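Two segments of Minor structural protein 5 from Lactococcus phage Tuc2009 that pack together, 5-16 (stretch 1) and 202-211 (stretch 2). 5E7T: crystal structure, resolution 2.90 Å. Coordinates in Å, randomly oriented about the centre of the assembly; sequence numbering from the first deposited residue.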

# COMPACT_ATOMS: atom_id res chain seq x y z
N ASN B 5 -57.97 42.06 30.03
CA ASN B 5 -56.62 42.21 30.55
C ASN B 5 -55.57 41.85 29.51
O ASN B 5 -55.68 40.80 28.87
CB ASN B 5 -56.43 41.35 31.82
CG ASN B 5 -57.07 39.98 31.84
OD1 ASN B 5 -57.54 39.44 30.82
ND2 ASN B 5 -57.10 39.36 33.01
N TYR B 6 -54.54 42.71 29.38
CA TYR B 6 -53.44 42.54 28.41
C TYR B 6 -52.07 42.46 29.09
O TYR B 6 -51.74 43.34 29.91
CB TYR B 6 -53.45 43.69 27.38
CG TYR B 6 -54.75 43.82 26.61
CD1 TYR B 6 -55.79 44.60 27.10
CD2 TYR B 6 -54.93 43.16 25.40
CE1 TYR B 6 -57.00 44.71 26.41
CE2 TYR B 6 -56.13 43.27 24.70
CZ TYR B 6 -57.16 44.04 25.21
OH TYR B 6 -58.35 44.17 24.52
N LEU B 7 -51.27 41.42 28.77
CA LEU B 7 -49.92 41.25 29.30
C LEU B 7 -48.95 41.98 28.39
O LEU B 7 -48.89 41.68 27.19
CB LEU B 7 -49.52 39.78 29.45
CG LEU B 7 -48.01 39.54 29.65
CD1 LEU B 7 -47.64 39.50 31.12
CD2 LEU B 7 -47.54 38.30 28.90
N HIS B 8 -48.19 42.94 28.96
CA HIS B 8 -47.22 43.73 28.22
C HIS B 8 -45.81 43.30 28.55
O HIS B 8 -45.42 43.32 29.72
CB HIS B 8 -47.42 45.22 28.45
CG HIS B 8 -48.78 45.69 28.03
ND1 HIS B 8 -49.74 46.02 28.97
CD2 HIS B 8 -49.32 45.79 26.80
CE1 HIS B 8 -50.82 46.34 28.28
NE2 HIS B 8 -50.61 46.23 26.97
N THR B 9 -45.06 42.88 27.51
CA THR B 9 -43.69 42.40 27.62
C THR B 9 -42.70 43.32 26.88
O THR B 9 -43.00 43.80 25.79
CB THR B 9 -43.61 40.95 27.18
OG1 THR B 9 -44.83 40.27 27.51
CG2 THR B 9 -42.44 40.23 27.81
N ALA B 10 -41.56 43.61 27.53
CA ALA B 10 -40.48 44.47 27.03
C ALA B 10 -39.12 43.94 27.47
O ALA B 10 -39.02 43.27 28.48
CB ALA B 10 -40.67 45.91 27.49
N TYR B 11 -38.06 44.24 26.70
CA TYR B 11 -36.71 43.73 26.93
C TYR B 11 -35.68 44.85 27.12
O TYR B 11 -35.89 45.97 26.63
CB TYR B 11 -36.33 42.77 25.78
CG TYR B 11 -37.28 41.60 25.65
CD1 TYR B 11 -38.46 41.70 24.92
CD2 TYR B 11 -37.02 40.39 26.30
CE1 TYR B 11 -39.38 40.65 24.87
CE2 TYR B 11 -37.91 39.32 26.23
CZ TYR B 11 -39.10 39.46 25.52
OH TYR B 11 -40.00 38.42 25.45
N ALA B 12 -34.59 44.57 27.87
CA ALA B 12 -33.51 45.51 28.18
C ALA B 12 -32.20 44.80 28.49
O ALA B 12 -32.18 43.57 28.61
CB ALA B 12 -33.90 46.39 29.36
N ASN B 13 -31.11 45.57 28.64
CA ASN B 13 -29.78 45.04 28.95
C ASN B 13 -29.25 45.51 30.31
O ASN B 13 -28.10 45.22 30.64
CB ASN B 13 -28.80 45.34 27.81
CG ASN B 13 -28.94 44.36 26.67
OD1 ASN B 13 -28.59 43.17 26.78
ND2 ASN B 13 -29.45 44.83 25.53
N SER B 14 -30.11 46.16 31.11
CA SER B 14 -29.80 46.63 32.46
C SER B 14 -30.92 46.25 33.39
O SER B 14 -32.08 46.26 32.96
CB SER B 14 -29.60 48.15 32.48
OG SER B 14 -30.81 48.87 32.29
N ALA B 15 -30.60 45.94 34.67
CA ALA B 15 -31.59 45.54 35.67
C ALA B 15 -32.69 46.58 35.91
O ALA B 15 -33.83 46.19 36.19
CB ALA B 15 -30.90 45.16 36.96
N ASP B 16 -32.37 47.89 35.75
CA ASP B 16 -33.32 49.02 35.89
C ASP B 16 -34.30 49.11 34.70
O ASP B 16 -35.37 49.70 34.84
CB ASP B 16 -32.58 50.36 36.10
CG ASP B 16 -31.43 50.60 35.14
OD1 ASP B 16 -31.70 50.94 33.98
OD2 ASP B 16 -30.26 50.38 35.53
N ASP B 202 -25.10 38.94 22.62
CA ASP B 202 -25.81 39.86 21.73
C ASP B 202 -27.30 40.00 21.99
O ASP B 202 -27.91 40.93 21.45
CB ASP B 202 -25.56 39.49 20.25
CG ASP B 202 -24.12 39.57 19.81
OD1 ASP B 202 -23.45 40.57 20.15
OD2 ASP B 202 -23.66 38.64 19.10
N TRP B 203 -27.90 39.09 22.77
CA TRP B 203 -29.34 39.15 23.00
C TRP B 203 -29.73 39.89 24.28
O TRP B 203 -28.92 39.93 25.21
CB TRP B 203 -29.93 37.73 23.01
CG TRP B 203 -29.76 37.01 21.70
CD1 TRP B 203 -28.79 36.12 21.38
CD2 TRP B 203 -30.57 37.17 20.52
NE1 TRP B 203 -28.96 35.69 20.08
CE2 TRP B 203 -30.05 36.30 19.54
CE3 TRP B 203 -31.70 37.96 20.21
CZ2 TRP B 203 -30.60 36.22 18.25
CZ3 TRP B 203 -32.25 37.87 18.93
CH2 TRP B 203 -31.71 36.98 17.98
N PRO B 204 -30.99 40.43 24.39
CA PRO B 204 -31.42 41.07 25.64
C PRO B 204 -31.25 40.15 26.85
O PRO B 204 -31.51 38.95 26.73
CB PRO B 204 -32.90 41.35 25.39
CG PRO B 204 -33.03 41.47 23.93
CD PRO B 204 -32.07 40.49 23.37
N LYS B 205 -30.79 40.73 27.99
CA LYS B 205 -30.52 40.05 29.26
C LYS B 205 -31.66 40.10 30.27
O LYS B 205 -31.78 39.18 31.10
CB LYS B 205 -29.23 40.58 29.91
CG LYS B 205 -27.97 39.90 29.38
CD LYS B 205 -26.71 40.75 29.52
CE LYS B 205 -25.61 40.31 28.56
NZ LYS B 205 -25.79 40.89 27.21
N PHE B 206 -32.49 41.17 30.21
CA PHE B 206 -33.61 41.42 31.13
C PHE B 206 -34.98 41.51 30.44
O PHE B 206 -35.08 42.03 29.33
CB PHE B 206 -33.34 42.67 31.99
CG PHE B 206 -32.03 42.63 32.73
CD1 PHE B 206 -30.84 43.02 32.12
CD2 PHE B 206 -31.96 42.15 34.04
CE1 PHE B 206 -29.62 42.92 32.79
CE2 PHE B 206 -30.74 42.06 34.71
CZ PHE B 206 -29.57 42.44 34.08
N VAL B 207 -36.02 41.01 31.12
CA VAL B 207 -37.41 41.06 30.66
C VAL B 207 -38.27 41.90 31.64
O VAL B 207 -38.12 41.80 32.86
CB VAL B 207 -38.01 39.66 30.36
CG1 VAL B 207 -38.15 38.81 31.62
CG2 VAL B 207 -39.32 39.76 29.61
N GLY B 208 -39.12 42.73 31.08
CA GLY B 208 -40.02 43.60 31.82
C GLY B 208 -41.46 43.28 31.52
O GLY B 208 -41.83 43.10 30.36
N THR B 209 -42.29 43.19 32.58
CA THR B 209 -43.71 42.88 32.45
C THR B 209 -44.60 43.71 33.34
O THR B 209 -44.21 44.11 34.44
CB THR B 209 -44.01 41.40 32.64
OG1 THR B 209 -43.12 40.85 33.61
CG2 THR B 209 -43.94 40.62 31.35
N TYR B 210 -45.80 43.98 32.83
CA TYR B 210 -46.92 44.67 33.46
C TYR B 210 -48.21 44.20 32.78
O TYR B 210 -48.16 43.70 31.66
CB TYR B 210 -46.73 46.20 33.54
CG TYR B 210 -47.18 47.01 32.35
CD1 TYR B 210 -48.49 47.44 32.23
CD2 TYR B 210 -46.26 47.44 31.40
CE1 TYR B 210 -48.90 48.23 31.16
CE2 TYR B 210 -46.66 48.22 30.31
CZ TYR B 210 -47.98 48.61 30.20
OH TYR B 210 -48.40 49.38 29.13
N VAL B 211 -49.36 44.30 33.49
CA VAL B 211 -50.64 43.77 33.01
C VAL B 211 -51.84 44.74 33.08
O VAL B 211 -51.70 45.89 33.49
CB VAL B 211 -50.99 42.45 33.78
CG1 VAL B 211 -50.20 41.27 33.24
CG2 VAL B 211 -50.79 42.60 35.28

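Two strands nearly 200 residues apart in sequence pair here as an antiparallel beta ladder, whose regular backbone bonding is dressed by small or beta-branched residues, an aromatic pair at one end and a phenylalanine packed on a loop at the other. The strand directions differ by 155°, and the register runs from His8 opposite Tyr210 to Ala12 opposite Phe206.

Three pairs carry the hydrogen bonds, each in both directions. His8 N donates to Tyr210 O at 2.8 Å, and Tyr210 N returns to His8 O at 3.2 Å; Ala10 N reaches Gly208 O at 2.9 Å, and Gly208 N reaches Ala10 O at 2.7 Å; Ala12 N meets Phe206 O at 3.0 Å, and Phe206 N meets Ala12 O at 2.9 Å. The alternation leaves Thr9–Thr209 and Tyr11–Val207 as non-hydrogen-bonded pairs, where alpha carbons approach carbonyls instead: Thr209 CA lies 3.3 Å from His8 O, and Tyr11 CA 3.4 Å from Phe206 O. Ala12 O also accepts a weak bond from Lys205 N at 3.2 Å, so one carbonyl serves two successive amides where the strand begins.

The same alternation sorts the side chains. Thr9, Tyr11, Val207 and Thr209 share one face, where methyl groups mesh: Thr9 CG2 sits 3.6 Å from Val207 CG2, and that same Val207 CG2 is 3.7 Å from Tyr11 CE2. Pro204, just before the strand, extends this apolar patch, its CB 3.7 Å from Tyr11 CB.

His8, Ala10, Ala12, Phe206 and Tyr210 occupy the other face. The His8 and Tyr210 rings lie obliquely, with centroids 4.5 Å apart and planes at 34°. His8 CB stands over the tyrosine ring, 3.9 Å from its centroid, in a CH-pi contact, while His8 ND1 comes within 3.2 Å of Tyr210 CE1. His8 NE2 and Tyr210 OH find hydrogen bonds elsewhere in the structure, so the pair can pack through its rings without stranding those polar ends. Between the aromatic ends, the Ala10–Gly208 pair adds just one methyl to this face.

Phe206 has the largest area covered by the opposing stretch. Its ring receives the loop that follows Ala12 on the partner strand: Ala15 N and Ser14 C lie over one face, and Ala15 CB is 3.8 Å from Phe206 CE2. The aromatic therefore packs against loop backbone as well as a methyl. At the opposite end, Leu7 CD1 touches Val211 CG1 at 3.8 Å, an apolar contact between two exposed residues.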